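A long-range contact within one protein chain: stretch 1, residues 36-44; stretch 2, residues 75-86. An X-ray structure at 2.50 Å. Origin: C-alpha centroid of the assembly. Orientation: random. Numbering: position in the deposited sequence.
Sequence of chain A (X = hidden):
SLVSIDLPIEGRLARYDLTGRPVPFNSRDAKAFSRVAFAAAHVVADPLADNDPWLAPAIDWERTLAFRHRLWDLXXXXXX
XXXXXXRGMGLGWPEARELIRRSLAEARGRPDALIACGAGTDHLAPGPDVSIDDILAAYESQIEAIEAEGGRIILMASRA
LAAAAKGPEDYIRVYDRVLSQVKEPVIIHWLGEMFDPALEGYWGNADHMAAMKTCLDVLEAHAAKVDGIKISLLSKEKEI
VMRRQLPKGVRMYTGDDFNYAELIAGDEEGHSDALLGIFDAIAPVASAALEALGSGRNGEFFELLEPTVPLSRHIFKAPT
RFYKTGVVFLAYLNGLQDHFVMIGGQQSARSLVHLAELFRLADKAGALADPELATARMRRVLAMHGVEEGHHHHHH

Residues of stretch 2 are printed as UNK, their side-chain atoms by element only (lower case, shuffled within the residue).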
# COMPACT_ATOMS: atom_id res chain seq x y z
N VAL A 36 1.85 10.71 10.85
CA VAL A 36 1.20 10.82 9.54
C VAL A 36 1.10 9.45 8.85
O VAL A 36 2.10 8.89 8.39
CB VAL A 36 1.94 11.81 8.61
CG1 VAL A 36 1.23 11.93 7.26
CG2 VAL A 36 2.03 13.18 9.27
N ALA A 37 -0.13 8.93 8.77
CA ALA A 37 -0.38 7.57 8.33
C ALA A 37 -1.29 7.54 7.12
O ALA A 37 -2.39 8.09 7.16
CB ALA A 37 -1.02 6.77 9.44
N PHE A 38 -0.81 6.89 6.05
CA PHE A 38 -1.60 6.62 4.86
C PHE A 38 -1.85 5.13 4.75
O PHE A 38 -0.96 4.32 5.04
CB PHE A 38 -0.80 6.95 3.60
CG PHE A 38 -0.63 8.41 3.32
CD1 PHE A 38 0.45 9.11 3.84
CD2 PHE A 38 -1.51 9.07 2.48
CE1 PHE A 38 0.62 10.46 3.55
CE2 PHE A 38 -1.33 10.41 2.18
CZ PHE A 38 -0.27 11.11 2.73
N ALA A 39 -3.03 4.77 4.27
CA ALA A 39 -3.21 3.44 3.75
C ALA A 39 -3.15 3.47 2.22
O ALA A 39 -3.78 4.31 1.56
CB ALA A 39 -4.53 2.87 4.25
N ALA A 40 -2.34 2.58 1.64
CA ALA A 40 -2.35 2.40 0.19
C ALA A 40 -3.57 1.53 -0.13
O ALA A 40 -3.61 0.37 0.26
CB ALA A 40 -1.07 1.74 -0.28
N ALA A 41 -4.55 2.10 -0.83
CA ALA A 41 -5.85 1.46 -0.90
C ALA A 41 -6.04 0.63 -2.16
O ALA A 41 -5.58 1.00 -3.25
CB ALA A 41 -6.95 2.51 -0.79
N HIS A 42 -6.75 -0.48 -2.01
CA HIS A 42 -6.98 -1.44 -3.09
C HIS A 42 -8.11 -0.99 -3.98
O HIS A 42 -8.82 -0.03 -3.66
CB HIS A 42 -7.30 -2.82 -2.50
CG HIS A 42 -8.65 -2.88 -1.83
ND1 HIS A 42 -8.86 -2.42 -0.59
CD2 HIS A 42 -9.87 -3.37 -2.29
CE1 HIS A 42 -10.15 -2.61 -0.26
NE2 HIS A 42 -10.77 -3.19 -1.31
N VAL A 43 -8.28 -1.70 -5.10
CA VAL A 43 -9.34 -1.44 -6.07
C VAL A 43 -10.38 -2.55 -6.10
O VAL A 43 -10.03 -3.72 -6.13
CB VAL A 43 -8.76 -1.27 -7.49
CG1 VAL A 43 -9.88 -1.18 -8.53
CG2 VAL A 43 -7.90 -0.03 -7.56
N VAL A 44 -11.66 -2.19 -6.10
CA VAL A 44 -12.74 -3.15 -6.29
C VAL A 44 -13.06 -3.33 -7.78
O VAL A 44 -13.47 -2.38 -8.48
CB VAL A 44 -14.01 -2.74 -5.54
CG1 VAL A 44 -15.09 -3.84 -5.63
CG2 VAL A 44 -13.66 -2.44 -4.10
N UNK A 75 -9.62 8.36 9.95
CA UNK A 75 -8.54 9.33 10.11
C UNK A 75 -7.30 9.03 9.30
O UNK A 75 -6.36 9.84 9.31
N UNK A 76 -7.28 7.90 8.59
CA UNK A 76 -6.11 7.49 7.80
C UNK A 76 -6.10 8.27 6.50
O UNK A 76 -7.15 8.59 5.96
c UNK A 76 -6.52 3.65 8.37
c UNK A 76 -6.22 5.09 8.74
c UNK A 76 -6.16 5.99 7.50
c UNK A 76 -4.91 5.16 9.50
N UNK A 77 -4.91 8.59 6.01
CA UNK A 77 -4.81 9.20 4.68
C UNK A 77 -4.92 8.13 3.60
O UNK A 77 -4.81 6.93 3.88
N UNK A 78 -5.13 8.57 2.37
CA UNK A 78 -5.24 7.65 1.25
C UNK A 78 -4.08 7.88 0.27
O UNK A 78 -3.83 9.02 -0.17
c UNK A 78 -7.73 7.18 1.39
c UNK A 78 -6.62 7.80 0.55
c UNK A 78 -6.60 7.19 -0.85
N UNK A 79 -3.37 6.81 -0.06
CA UNK A 79 -2.33 6.82 -1.09
C UNK A 79 -2.91 6.17 -2.34
O UNK A 79 -3.09 4.95 -2.35
c UNK A 79 -1.10 6.04 -0.62
N UNK A 80 -3.19 6.96 -3.37
CA UNK A 80 -3.99 6.46 -4.48
C UNK A 80 -3.23 5.93 -5.66
O UNK A 80 -2.19 6.46 -6.06
o UNK A 80 -6.38 5.01 -5.12
o UNK A 80 -8.27 6.02 -4.69
c UNK A 80 -7.04 6.03 -4.80
c UNK A 80 -4.97 7.50 -5.01
c UNK A 80 -6.37 7.34 -4.45
N UNK A 81 -3.84 4.89 -6.23
CA UNK A 81 -3.35 4.26 -7.42
C UNK A 81 -1.90 3.81 -7.17
O UNK A 81 -1.03 3.94 -8.02
c UNK A 81 -3.47 5.22 -8.61
o UNK A 81 -4.83 5.49 -8.90
N UNK A 82 -1.68 3.26 -5.99
CA UNK A 82 -0.36 2.78 -5.61
C UNK A 82 -0.22 1.31 -5.90
O UNK A 82 -1.10 0.69 -6.52
c UNK A 82 -0.17 3.12 -4.13
se UNK A 82 1.81 5.04 -4.80
c UNK A 82 2.93 4.18 -3.43
c UNK A 82 0.08 4.62 -3.96
N UNK A 83 0.89 0.74 -5.46
CA UNK A 83 1.15 -0.67 -5.70
C UNK A 83 -0.01 -1.53 -5.20
O UNK A 83 -0.35 -2.51 -5.84
c UNK A 83 2.89 -2.47 -5.46
o UNK A 83 2.64 -3.44 -4.71
c UNK A 83 2.45 -1.10 -5.02
o UNK A 83 3.48 -2.58 -6.56
N UNK A 84 -0.63 -1.16 -4.08
CA UNK A 84 -1.80 -1.91 -3.56
C UNK A 84 -3.01 -1.84 -4.50
O UNK A 84 -3.85 -2.73 -4.49
o UNK A 84 -1.09 -1.48 -1.28
c UNK A 84 -2.22 -1.46 -2.15
c UNK A 84 -3.27 -2.38 -1.57
N UNK A 85 -3.10 -0.78 -5.30
CA UNK A 85 -4.24 -0.66 -6.22
C UNK A 85 -3.87 -1.36 -7.52
O UNK A 85 -4.54 -1.20 -8.52
c UNK A 85 -4.60 0.79 -6.46
N UNK A 86 -2.77 -2.12 -7.46
CA UNK A 86 -2.33 -3.02 -8.53
C UNK A 86 -1.71 -2.29 -9.70
O UNK A 86 -1.65 -2.84 -10.81
n UNK A 86 -4.97 -6.82 -9.09
c UNK A 86 -3.65 -5.11 -7.98
c UNK A 86 -4.97 -5.85 -8.17
c UNK A 86 -3.43 -4.00 -8.98
o UNK A 86 -5.97 -5.56 -7.51
O HOH W 1 -3.37 2.63 -3.62
O HOH W 2 -6.39 -3.80 -5.69
O HOH W 3 -8.85 -5.80 -7.16

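Position 75 has no side-chain atoms. Its phi of 89° would jam a CB against the preceding carbonyl O, and it closes a helix in a Schellman motif: Gly75. Position 76 carries four carbons, forked at the second, with one branch end 4.2 Å from Ala37 CB, an apolar contact; this is Leu76.

Position 77 again lacks side-chain atoms. An ideal CB there would lie 3.0 Å from Phe38 CD2, a clash, so the ring occupies the space a side chain would need: Gly77. Its N donates to Ala37 O (2.8 Å, 167°) and its O accepts from Ala39 N (2.8 Å, 161°).

At position 78 one carbon carries two more, the beta-branched pattern of Val78. Its CB points to the same sheet face as that of Ala39, while its O lies 3.5 Å from Phe38 CD2, at the ring edge. Position 79 has a single carbon, 4.3 Å from both Phe38 CB and Ala40 CB, hence Ala79; its N donates to Ala39 O (3.0 Å, 173°).

Position 80 shows three carbons, the third bearing two oxygens. The count gives Glu80, whose OE1 accepts from the N of position 81 (2.8 Å). That position has one carbon and then one oxygen, making it Ser81, with its CB directed away from stretch 1.

An unbranched chain of two carbons, selenium and a terminal carbon marks position 82 as selenomethionine, Met82; its CB meets Ala40 CB at 4.2 Å, but the chain end leads away. At position 83 two carbons, the second with two oxygens, give Asp83, which does not touch stretch 1.

Position 84 has a carbon carrying one oxygen and one carbon. The methyl lies 3.3 Å from Ala40 O and the hydroxyl oxygen 3.4 Å from Ala40 CB: Thr84. The lone carbon of position 85 packs 3.6 Å from Val43 CG2, identifying Ala85, whose N bonds back to Met82 O (2.8 Å). Position 86 has three carbons, the third with one oxygen and one nitrogen: Gln86.

The contact begins as a short parallel pairing. Three near-linear backbone bonds set Phe38 beside Gly77, Ala39 beside Val78 and Ala40 beside Ala79, and the CA-CA distances are 4.1 Å at Phe38-Gly77, 5.3 Å at Ala39-Val78 and 4.6 Å at Ala40-Ala79. Beyond the strands, water takes over: water 1 donates to Ala41 O (2.8 Å) and Ala79 O (2.7 Å) and accepts from Met82 N (3.0 Å), bridging the backbones where direct pairing stops.

Stretch 2, residues 75-86: GLGVAESMDTAQ
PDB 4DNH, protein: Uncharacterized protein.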